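Local coordinates for collagen adhesin (Staphylococcus aureus, PDB 1AMX), which binds collagen at the surface of the bacterium as an MSCRAMM adhesin, the portion modelled here being its collagen-binding domain, at residues T31-Y36 and N57-Y62; N156-Y161 and G171-H176; T47-W52 and N140-I145. All coordinates share one frame; numbering follows the deposited sequence.

Contact 1: residues T31-Y36 and N57-Y62; sequences TSSVFY and NNEKSY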
loop_
_atom_site.group_PDB
_atom_site.type_symbol
_atom_site.label_atom_id
_atom_site.label_comp_id
_atom_site.label_asym_id
_atom_site.label_seq_id
_atom_site.Cartn_x
_atom_site.Cartn_y
_atom_site.Cartn_z
ATOM N N THR A 31 -19.147 5.562 -11.988
ATOM C CA THR A 31 -19.632 4.179 -12.266
ATOM C C THR A 31 -18.566 3.147 -11.840
ATOM O O THR A 31 -18.900 2.029 -11.419
ATOM C CB THR A 31 -20.116 4.043 -13.774
ATOM O OG1 THR A 31 -19.596 2.854 -14.400
ATOM C CG2 THR A 31 -19.729 5.285 -14.578
ATOM N N SER A 32 -17.300 3.572 -11.868
ATOM C CA SER A 32 -16.156 2.742 -11.467
ATOM C C SER A 32 -16.007 2.735 -9.932
ATOM O O SER A 32 -16.341 3.733 -9.267
ATOM C CB SER A 32 -14.876 3.292 -12.113
ATOM O OG SER A 32 -14.867 4.722 -12.143
ATOM N N SER A 33 -15.491 1.636 -9.375
ATOM C CA SER A 33 -15.327 1.532 -7.916
ATOM C C SER A 33 -14.764 0.193 -7.449
ATOM O O SER A 33 -15.428 -0.849 -7.535
ATOM C CB SER A 33 -16.692 1.743 -7.210
ATOM O OG SER A 33 -16.607 1.409 -5.835
ATOM N N VAL A 34 -13.550 0.317 -6.969
ATOM C CA VAL A 34 -12.796 -0.753 -6.324
ATOM C C VAL A 34 -12.170 -0.114 -5.102
ATOM O O VAL A 34 -11.297 0.757 -5.214
ATOM C CB VAL A 34 -11.733 -1.331 -7.265
ATOM C CG1 VAL A 34 -10.485 -1.828 -6.523
ATOM C CG2 VAL A 34 -12.233 -2.537 -8.065
ATOM N N PHE A 35 -12.655 -0.541 -3.970
ATOM C CA PHE A 35 -12.223 0.007 -2.693
ATOM C C PHE A 35 -10.712 -0.064 -2.541
ATOM O O PHE A 35 -10.059 0.917 -2.166
ATOM C CB PHE A 35 -12.873 -0.764 -1.551
ATOM C CG PHE A 35 -12.541 -0.173 -0.184
ATOM C CD1 PHE A 35 -13.318 0.869 0.333
ATOM C CD2 PHE A 35 -11.457 -0.670 0.544
ATOM C CE1 PHE A 35 -13.012 1.413 1.584
ATOM C CE2 PHE A 35 -11.150 -0.126 1.797
ATOM C CZ PHE A 35 -11.928 0.916 2.316
ATOM N N TYR A 36 -10.166 -1.221 -2.829
ATOM C CA TYR A 36 -8.721 -1.417 -2.699
ATOM C C TYR A 36 -8.196 -2.330 -3.798
ATOM O O TYR A 36 -8.854 -3.301 -4.193
ATOM C CB TYR A 36 -8.390 -2.044 -1.334
ATOM C CG TYR A 36 -6.966 -2.610 -1.270
ATOM C CD1 TYR A 36 -5.862 -1.745 -1.282
ATOM C CD2 TYR A 36 -6.761 -3.993 -1.198
ATOM C CE1 TYR A 36 -4.559 -2.265 -1.262
ATOM C CE2 TYR A 36 -5.459 -4.513 -1.190
ATOM C CZ TYR A 36 -4.359 -3.650 -1.229
ATOM O OH TYR A 36 -3.098 -4.161 -1.246
ATOM N N ASN A 57 -9.203 2.835 -0.411
ATOM C CA ASN A 57 -10.422 3.650 -0.355
ATOM C C ASN A 57 -10.462 4.660 -1.465
ATOM O O ASN A 57 -10.626 5.848 -1.241
ATOM C CB ASN A 57 -10.602 4.357 0.988
ATOM C CG ASN A 57 -12.042 4.829 1.195
ATOM O OD1 ASN A 57 -12.885 4.662 0.313
ATOM N ND2 ASN A 57 -12.329 5.393 2.353
ATOM N N ASN A 58 -10.361 4.134 -2.673
ATOM C CA ASN A 58 -10.359 4.881 -3.913
ATOM C C ASN A 58 -11.546 5.773 -4.176
ATOM O O ASN A 58 -11.433 6.696 -4.950
ATOM C CB ASN A 58 -10.205 3.909 -5.079
ATOM C CG ASN A 58 -8.893 3.163 -5.016
ATOM O OD1 ASN A 58 -7.833 3.772 -5.136
ATOM N ND2 ASN A 58 -8.945 1.867 -4.755
ATOM N N GLU A 59 -12.687 5.491 -3.566
ATOM C CA GLU A 59 -13.871 6.316 -3.785
ATOM C C GLU A 59 -14.174 7.159 -2.570
ATOM O O GLU A 59 -15.191 7.831 -2.529
ATOM C CB GLU A 59 -15.096 5.470 -4.179
ATOM C CG GLU A 59 -14.931 4.654 -5.482
ATOM C CD GLU A 59 -14.618 5.484 -6.748
ATOM O OE1 GLU A 59 -15.245 6.547 -6.977
ATOM O OE2 GLU A 59 -13.748 5.042 -7.540
ATOM N N LYS A 60 -13.291 7.109 -1.579
ATOM C CA LYS A 60 -13.428 7.897 -0.360
ATOM C C LYS A 60 -14.767 7.673 0.332
ATOM O O LYS A 60 -15.443 8.625 0.751
ATOM C CB LYS A 60 -13.230 9.384 -0.663
ATOM C CG LYS A 60 -11.884 9.719 -1.297
ATOM C CD LYS A 60 -11.932 11.090 -1.922
ATOM C CE LYS A 60 -10.801 11.291 -2.896
ATOM N NZ LYS A 60 -10.754 10.211 -3.918
ATOM N N SER A 61 -15.108 6.398 0.488
ATOM C CA SER A 61 -16.336 5.991 1.139
ATOM C C SER A 61 -16.178 6.099 2.636
ATOM O O SER A 61 -15.056 6.210 3.153
ATOM C CB SER A 61 -16.597 4.512 0.840
ATOM O OG SER A 61 -16.435 4.260 -0.545
ATOM N N TYR A 62 -17.306 6.075 3.296
ATOM C CA TYR A 62 -17.311 5.994 4.738
ATOM C C TYR A 62 -16.953 4.548 5.007
ATOM O O TYR A 62 -17.304 3.657 4.223
ATOM C CB TYR A 62 -18.680 6.367 5.296
ATOM C CG TYR A 62 -18.734 6.228 6.814
ATOM C CD1 TYR A 62 -18.275 7.270 7.627
ATOM C CD2 TYR A 62 -19.231 5.056 7.385
ATOM C CE1 TYR A 62 -18.332 7.142 9.017
ATOM C CE2 TYR A 62 -19.284 4.927 8.773
ATOM C CZ TYR A 62 -18.840 5.970 9.589
ATOM O OH TYR A 62 -18.916 5.841 10.936
#
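N58 grips segment 31-36 through its backbone carbonyls. Its amide ND2 donates to V34 O at 2.6 Å, meeting that oxygen from somewhat out of the carbonyl plane, and also serves O of N55, a collagen-binding residue. The torsion that sets CG beside the backbone N (chi1 -62°) brings the amide up to V34 O. F35 O takes the backbone N-H of N58 at 3.3 Å between N and O, with a weak, bent bond from N57 N besides.

The F35 ring is met by N57, whose CA sits over one face, 4.0 Å from the centroid, as a CH-pi contact. The N57 amide lies past the ring rim, its plane turned 25° from the ring, with OD1 3.5 Å from F35 CE1. That amide is held by its own segment: S61 N donates to OD1 and ND2 to S61 O, across a type I turn from N57 to K60; ND2 also reaches G132 O. Y161 of strand 152-161 also stacks with F35.

Looser packing comes from E59, whose bent chain lays CG 3.7 Å from S33 OG.

The contact joins the loop before strand 36-41 to the loop after its sheet neighbour 49-56. Two asparagines thus fasten the start of the modelled chain to the loop 57-62: N58 by bonding to its carbonyls, N57 mainly by packing against the F35 ring.

Contact 2: residues N156-Y161 and G171-H176; sequences NSQAWY and GKSFNH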
loop_
_atom_site.group_PDB
_atom_site.type_symbol
_atom_site.label_atom_id
_atom_site.label_comp_id
_atom_site.label_asym_id
_atom_site.label_seq_id
_atom_site.Cartn_x
_atom_site.Cartn_y
_atom_site.Cartn_z
ATOM N N ASN A 156 2.201 -9.866 -3.089
ATOM C CA ASN A 156 0.919 -10.400 -2.637
ATOM C C ASN A 156 0.416 -9.508 -1.499
ATOM O O ASN A 156 1.224 -8.908 -0.794
ATOM C CB ASN A 156 1.098 -11.826 -2.065
ATOM C CG ASN A 156 1.553 -12.841 -3.093
ATOM O OD1 ASN A 156 1.412 -12.657 -4.298
ATOM N ND2 ASN A 156 2.102 -13.942 -2.609
ATOM N N SER A 157 -0.901 -9.399 -1.322
ATOM C CA SER A 157 -1.465 -8.628 -0.208
ATOM C C SER A 157 -2.831 -9.180 0.186
ATOM O O SER A 157 -3.479 -9.840 -0.627
ATOM C CB SER A 157 -1.598 -7.135 -0.533
ATOM O OG SER A 157 -2.556 -6.871 -1.539
ATOM N N GLN A 158 -3.240 -8.997 1.435
ATOM C CA GLN A 158 -4.571 -9.460 1.842
ATOM C C GLN A 158 -5.230 -8.290 2.530
ATOM O O GLN A 158 -4.548 -7.549 3.239
ATOM C CB GLN A 158 -4.508 -10.667 2.781
ATOM C CG GLN A 158 -3.792 -11.873 2.185
ATOM C CD GLN A 158 -2.259 -11.738 2.295
ATOM O OE1 GLN A 158 -1.745 -11.324 3.343
ATOM N NE2 GLN A 158 -1.546 -12.072 1.226
ATOM N N ALA A 159 -6.530 -8.100 2.304
ATOM C CA ALA A 159 -7.266 -6.982 2.903
ATOM C C ALA A 159 -8.475 -7.392 3.754
ATOM O O ALA A 159 -9.149 -8.390 3.483
ATOM C CB ALA A 159 -7.721 -6.023 1.817
ATOM N N TRP A 160 -8.669 -6.557 4.768
ATOM C CA TRP A 160 -9.774 -6.643 5.729
ATOM C C TRP A 160 -10.354 -5.233 5.876
ATOM O O TRP A 160 -9.679 -4.315 6.354
ATOM C CB TRP A 160 -9.257 -7.130 7.099
ATOM C CG TRP A 160 -8.817 -8.604 7.111
ATOM C CD1 TRP A 160 -9.546 -9.669 7.486
ATOM C CD2 TRP A 160 -7.534 -9.079 6.718
ATOM N NE1 TRP A 160 -8.722 -10.828 7.310
ATOM C CE2 TRP A 160 -7.552 -10.463 6.855
ATOM C CE3 TRP A 160 -6.368 -8.461 6.248
ATOM C CZ2 TRP A 160 -6.465 -11.285 6.537
ATOM C CZ3 TRP A 160 -5.274 -9.296 5.933
ATOM C CH2 TRP A 160 -5.323 -10.641 6.070
ATOM N N TYR A 161 -11.590 -5.073 5.442
ATOM C CA TYR A 161 -12.271 -3.768 5.511
ATOM C C TYR A 161 -13.774 -3.928 5.303
ATOM O O TYR A 161 -14.241 -5.013 4.981
ATOM C CB TYR A 161 -11.736 -2.803 4.438
ATOM C CG TYR A 161 -11.872 -3.317 2.996
ATOM C CD1 TYR A 161 -13.047 -3.085 2.259
ATOM C CD2 TYR A 161 -10.814 -4.010 2.404
ATOM C CE1 TYR A 161 -13.153 -3.552 0.941
ATOM C CE2 TYR A 161 -10.923 -4.474 1.090
ATOM C CZ TYR A 161 -12.089 -4.247 0.355
ATOM O OH TYR A 161 -12.170 -4.709 -0.922
ATOM N N GLY A 171 -9.638 -10.973 4.520
ATOM C CA GLY A 171 -8.587 -11.818 3.994
ATOM C C GLY A 171 -8.524 -11.941 2.502
ATOM O O GLY A 171 -7.706 -12.688 1.983
ATOM N N LYS A 172 -9.353 -11.204 1.787
ATOM C CA LYS A 172 -9.323 -11.300 0.348
ATOM C C LYS A 172 -7.930 -10.929 -0.186
ATOM O O LYS A 172 -7.270 -10.026 0.329
ATOM C CB LYS A 172 -10.382 -10.403 -0.265
ATOM C CG LYS A 172 -10.585 -10.673 -1.735
ATOM C CD LYS A 172 -11.713 -9.831 -2.321
ATOM C CE LYS A 172 -12.074 -10.266 -3.749
ATOM N NZ LYS A 172 -10.958 -10.165 -4.743
ATOM N N SER A 173 -7.507 -11.640 -1.224
ATOM C CA SER A 173 -6.224 -11.433 -1.851
ATOM C C SER A 173 -6.291 -10.501 -3.054
ATOM O O SER A 173 -7.159 -10.637 -3.925
ATOM C CB SER A 173 -5.644 -12.765 -2.329
ATOM O OG SER A 173 -5.083 -13.471 -1.236
ATOM N N PHE A 174 -5.338 -9.599 -3.025
ATOM C CA PHE A 174 -5.094 -8.616 -4.075
ATOM C C PHE A 174 -3.601 -8.648 -4.362
ATOM O O PHE A 174 -2.813 -7.915 -3.755
ATOM C CB PHE A 174 -5.521 -7.217 -3.612
ATOM C CG PHE A 174 -6.995 -7.140 -3.215
ATOM C CD1 PHE A 174 -7.376 -7.425 -1.901
ATOM C CD2 PHE A 174 -7.962 -6.788 -4.164
ATOM C CE1 PHE A 174 -8.726 -7.375 -1.536
ATOM C CE2 PHE A 174 -9.313 -6.733 -3.799
ATOM C CZ PHE A 174 -9.696 -7.031 -2.485
ATOM N N ASN A 175 -3.238 -9.519 -5.269
ATOM C CA ASN A 175 -1.837 -9.699 -5.642
ATOM C C ASN A 175 -1.605 -9.015 -6.953
ATOM O O ASN A 175 -2.574 -8.641 -7.641
ATOM C CB ASN A 175 -1.505 -11.179 -5.838
ATOM C CG ASN A 175 -2.016 -12.036 -4.701
ATOM O OD1 ASN A 175 -2.371 -13.192 -4.919
ATOM N ND2 ASN A 175 -2.063 -11.518 -3.501
ATOM N N HIS A 176 -0.327 -8.820 -7.285
ATOM C CA HIS A 176 0.057 -8.237 -8.556
ATOM C C HIS A 176 1.429 -8.746 -8.977
ATOM O O HIS A 176 2.299 -8.987 -8.141
ATOM C CB HIS A 176 0.004 -6.697 -8.555
ATOM C CG HIS A 176 0.000 -6.099 -9.933
ATOM N ND1 HIS A 176 1.115 -5.532 -10.514
ATOM C CD2 HIS A 176 -0.985 -6.007 -10.860
ATOM C CE1 HIS A 176 0.820 -5.119 -11.734
ATOM N NE2 HIS A 176 -0.448 -5.396 -11.967
HETATM O O HOH W 1 -2.188 -13.084 -1.338
#
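F174 N donates to S157 O at 3.0 Å and nearly straight (172° at the hydrogen), although it approaches from above the carbonyl plane; this is the firm bond between the two residues. The S157 hydroxyl also bonds back to F174, but the modelled separation of OG and F174 O, 2.5 Å, is unusually short and its exact length doubtful. A chi1 of 67° tucks OG between its own backbone N and carbonyl carbon, facing that oxygen. The same OG is hydrogen-bonded to Y36 OH.

In the antiparallel pairing farther along, A159 N donates to K172 O at 2.9 Å, in the carbonyl plane. A159 O receives two weak bonds, from K172 N and G171 N, as the chain turns its corner at G171. There G171 N lies over one face of the W160 indole, 2.9 Å from NE1; both are donors, so this is contact without a bond. Q158 and S173 put their side chains on one face, where a water joins them, accepting from Q158 NE2 at 2.8 Å and meeting S173 OG; NE2 also has Q72 OE1 as its partner.

On the other face A159 CB makes an apolar contact with F174 CE1 at 3.8 Å. Separately, Y161 OH lies near F174 CZ.

Strand 152-161 is thus flanked by 172-179 here and by 67-73 along its other edge, with N156, Q158 and W160 bonded to that strand's backbone. Across the A159 and F174 face lies strand 36-41: Y36 sets its ring edge-to-face with F174 and touches A159.

Contact 3: residues T47-W52 and N140-I145; sequences TTHVRW and NYKTKI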
loop_
_atom_site.group_PDB
_atom_site.type_symbol
_atom_site.label_atom_id
_atom_site.label_comp_id
_atom_site.label_asym_id
_atom_site.label_seq_id
_atom_site.Cartn_x
_atom_site.Cartn_y
_atom_site.Cartn_z
ATOM N N THR A 47 15.584 0.190 -14.939
ATOM C CA THR A 47 15.412 -1.247 -14.988
ATOM C C THR A 47 15.863 -2.019 -13.750
ATOM O O THR A 47 15.907 -3.231 -13.776
ATOM C CB THR A 47 16.132 -1.798 -16.222
ATOM O OG1 THR A 47 17.552 -1.577 -16.102
ATOM C CG2 THR A 47 15.626 -1.062 -17.471
ATOM N N THR A 48 16.212 -1.333 -12.670
ATOM C CA THR A 48 16.659 -2.020 -11.472
ATOM C C THR A 48 15.680 -1.925 -10.315
ATOM O O THR A 48 15.960 -2.447 -9.232
ATOM C CB THR A 48 18.041 -1.494 -10.975
ATOM O OG1 THR A 48 17.982 -0.073 -10.797
ATOM C CG2 THR A 48 19.141 -1.857 -11.941
ATOM N N HIS A 49 14.574 -1.201 -10.519
ATOM C CA HIS A 49 13.536 -1.018 -9.493
ATOM C C HIS A 49 12.147 -1.321 -10.056
ATOM O O HIS A 49 11.882 -1.137 -11.250
ATOM C CB HIS A 49 13.526 0.415 -8.996
ATOM C CG HIS A 49 14.753 0.752 -8.167
ATOM N ND1 HIS A 49 15.953 1.219 -8.727
ATOM C CD2 HIS A 49 14.962 0.687 -6.838
ATOM C CE1 HIS A 49 16.812 1.411 -7.748
ATOM N NE2 HIS A 49 16.237 1.097 -6.620
ATOM N N VAL A 50 11.303 -1.793 -9.166
ATOM C CA VAL A 50 9.891 -2.039 -9.451
ATOM C C VAL A 50 9.135 -1.097 -8.562
ATOM O O VAL A 50 9.425 -0.982 -7.368
ATOM C CB VAL A 50 9.472 -3.478 -9.102
ATOM C CG1 VAL A 50 7.998 -3.765 -9.435
ATOM C CG2 VAL A 50 10.275 -4.547 -9.838
ATOM N N ARG A 51 8.196 -0.407 -9.119
ATOM C CA ARG A 51 7.412 0.513 -8.316
ATOM C C ARG A 51 6.116 -0.208 -7.913
ATOM O O ARG A 51 5.496 -0.891 -8.739
ATOM C CB ARG A 51 7.089 1.759 -9.106
ATOM C CG ARG A 51 8.338 2.461 -9.594
ATOM C CD ARG A 51 8.051 3.369 -10.768
ATOM N NE ARG A 51 7.260 4.537 -10.390
ATOM C CZ ARG A 51 6.215 4.991 -11.073
ATOM N NH1 ARG A 51 5.794 4.349 -12.173
ATOM N NH2 ARG A 51 5.565 6.103 -10.723
ATOM N N TRP A 52 5.723 -0.084 -6.651
ATOM C CA TRP A 52 4.508 -0.714 -6.172
ATOM C C TRP A 52 3.552 0.333 -5.596
ATOM O O TRP A 52 3.996 1.295 -4.935
ATOM C CB TRP A 52 4.823 -1.775 -5.105
ATOM C CG TRP A 52 5.612 -2.976 -5.599
ATOM C CD1 TRP A 52 6.938 -3.212 -5.395
ATOM C CD2 TRP A 52 5.134 -4.059 -6.426
ATOM N NE1 TRP A 52 7.319 -4.351 -6.040
ATOM C CE2 TRP A 52 6.240 -4.897 -6.683
ATOM C CE3 TRP A 52 3.883 -4.396 -6.980
ATOM C CZ2 TRP A 52 6.141 -6.050 -7.469
ATOM C CZ3 TRP A 52 3.788 -5.543 -7.762
ATOM C CH2 TRP A 52 4.908 -6.354 -7.997
ATOM N N ASN A 140 3.069 4.133 -1.865
ATOM C CA ASN A 140 3.992 3.708 -2.919
ATOM C C ASN A 140 5.393 3.488 -2.351
ATOM O O ASN A 140 5.778 4.126 -1.376
ATOM C CB ASN A 140 4.011 4.752 -4.059
ATOM C CG ASN A 140 5.195 4.572 -5.039
ATOM O OD1 ASN A 140 6.028 5.465 -5.168
ATOM N ND2 ASN A 140 5.228 3.458 -5.768
ATOM N N TYR A 141 6.095 2.520 -2.921
ATOM C CA TYR A 141 7.457 2.205 -2.537
ATOM C C TYR A 141 8.093 1.454 -3.695
ATOM O O TYR A 141 7.417 1.053 -4.657
ATOM C CB TYR A 141 7.492 1.364 -1.260
ATOM C CG TYR A 141 6.721 0.080 -1.385
ATOM C CD1 TYR A 141 7.317 -1.053 -1.919
ATOM C CD2 TYR A 141 5.379 0.007 -0.996
ATOM C CE1 TYR A 141 6.607 -2.227 -2.066
ATOM C CE2 TYR A 141 4.648 -1.171 -1.142
ATOM C CZ TYR A 141 5.270 -2.284 -1.677
ATOM O OH TYR A 141 4.577 -3.456 -1.850
ATOM N N LYS A 142 9.404 1.293 -3.629
ATOM C CA LYS A 142 10.098 0.582 -4.665
ATOM C C LYS A 142 10.864 -0.551 -4.030
ATOM O O LYS A 142 11.192 -0.508 -2.835
ATOM C CB LYS A 142 11.151 1.448 -5.341
ATOM C CG LYS A 142 10.678 2.455 -6.355
ATOM C CD LYS A 142 11.884 3.195 -6.930
ATOM C CE LYS A 142 11.544 4.060 -8.120
ATOM N NZ LYS A 142 10.653 5.155 -7.767
ATOM N N THR A 143 11.114 -1.520 -4.843
ATOM C CA THR A 143 11.936 -2.648 -4.468
ATOM C C THR A 143 13.091 -2.675 -5.439
ATOM O O THR A 143 12.915 -2.460 -6.644
ATOM C CB THR A 143 11.147 -3.955 -4.559
ATOM O OG1 THR A 143 10.632 -4.118 -5.871
ATOM C CG2 THR A 143 9.969 -4.019 -3.587
ATOM N N LYS A 144 14.251 -2.914 -4.909
ATOM C CA LYS A 144 15.444 -3.022 -5.729
ATOM C C LYS A 144 15.488 -4.481 -6.209
ATOM O O LYS A 144 15.281 -5.404 -5.424
ATOM C CB LYS A 144 16.664 -2.676 -4.876
ATOM C CG LYS A 144 17.985 -2.988 -5.565
ATOM C CD LYS A 144 18.288 -2.034 -6.717
ATOM C CE LYS A 144 19.459 -2.503 -7.573
ATOM N NZ LYS A 144 20.539 -3.097 -6.778
ATOM N N ILE A 145 15.692 -4.689 -7.502
ATOM C CA ILE A 145 15.793 -6.030 -8.064
ATOM C C ILE A 145 17.179 -6.572 -7.660
ATOM O O ILE A 145 18.191 -5.876 -7.787
ATOM C CB ILE A 145 15.637 -5.983 -9.593
ATOM C CG1 ILE A 145 14.241 -5.482 -9.923
ATOM C CG2 ILE A 145 15.901 -7.343 -10.229
ATOM C CD1 ILE A 145 13.958 -5.399 -11.395
HETATM O O HOH W 2 6.988 6.025 -7.648
#
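W52 and Y141 form a hydrogen-bonded antiparallel pair within the five-stranded sheet of the collagen-binding domain, where strand 49-56 runs beside 135-145. Alternate residues fall on opposite faces: V50, W52, Y141 and T143 on the buried one, H49, R51, K142 and K144 on the other.

Followed outward, W52 begins with CB over the face of the Y141 ring, 3.8 Å from its centroid. CG stays beside Y141 CE1. CD1 lies 3.5 Å from Y141 CE1 and also touches the T143 methyl CG2; the two rings are oblique, their planes 33° apart. At NE1 the indole N-H makes a weak bond to T143 OG1, near the ring plane, while Q77 also bonds that hydroxyl. V50 CG1 lies over one face of the indole, toward its rim, and at the tip CH2 reaches H176 O of strand 172-179.

On the opposite face, K144 CD packs over the H49 imidazole, 4.1 Å from its centroid. K142 runs alongside R51, NZ 4.3 Å from NE; the guanidinium's NH1 is salt-bridged to D41.

R51 and N140, both collagen-binding residues by mutagenesis, are tied by a water that accepts from R51 NE and donates to N140 OD1. The amide's other arm is engaged too: with CG anti to N (chi1 166°), ND2 comes in 48° out of the carbonyl plane to bond W52 O at 2.6 Å, an oxygen that also accepts Y141 N.

Contacts 1 and 2 adjoin through F35 and Y36. Contact 3 has its centre about 26 Å from that of contact 1, on the opposite side of the chain's centre, and meets contact 2 where W52 touches H176. Contact 1 lies most at the surface, with four of its eight touching residues exposed; contact 3 is the most buried, five of twelve being buried and one exposed, and contact 2 lies between in exposure. Contact 1 joins two loops and relies on asparagine amides, whereas contacts 2 and 3 are antiparallel strand pairs in different sheets. Contact 3 buries the largest area and includes two collagen-binding residues; contact 2 pairs through four backbone bonds, two of them weak, around a chain corner.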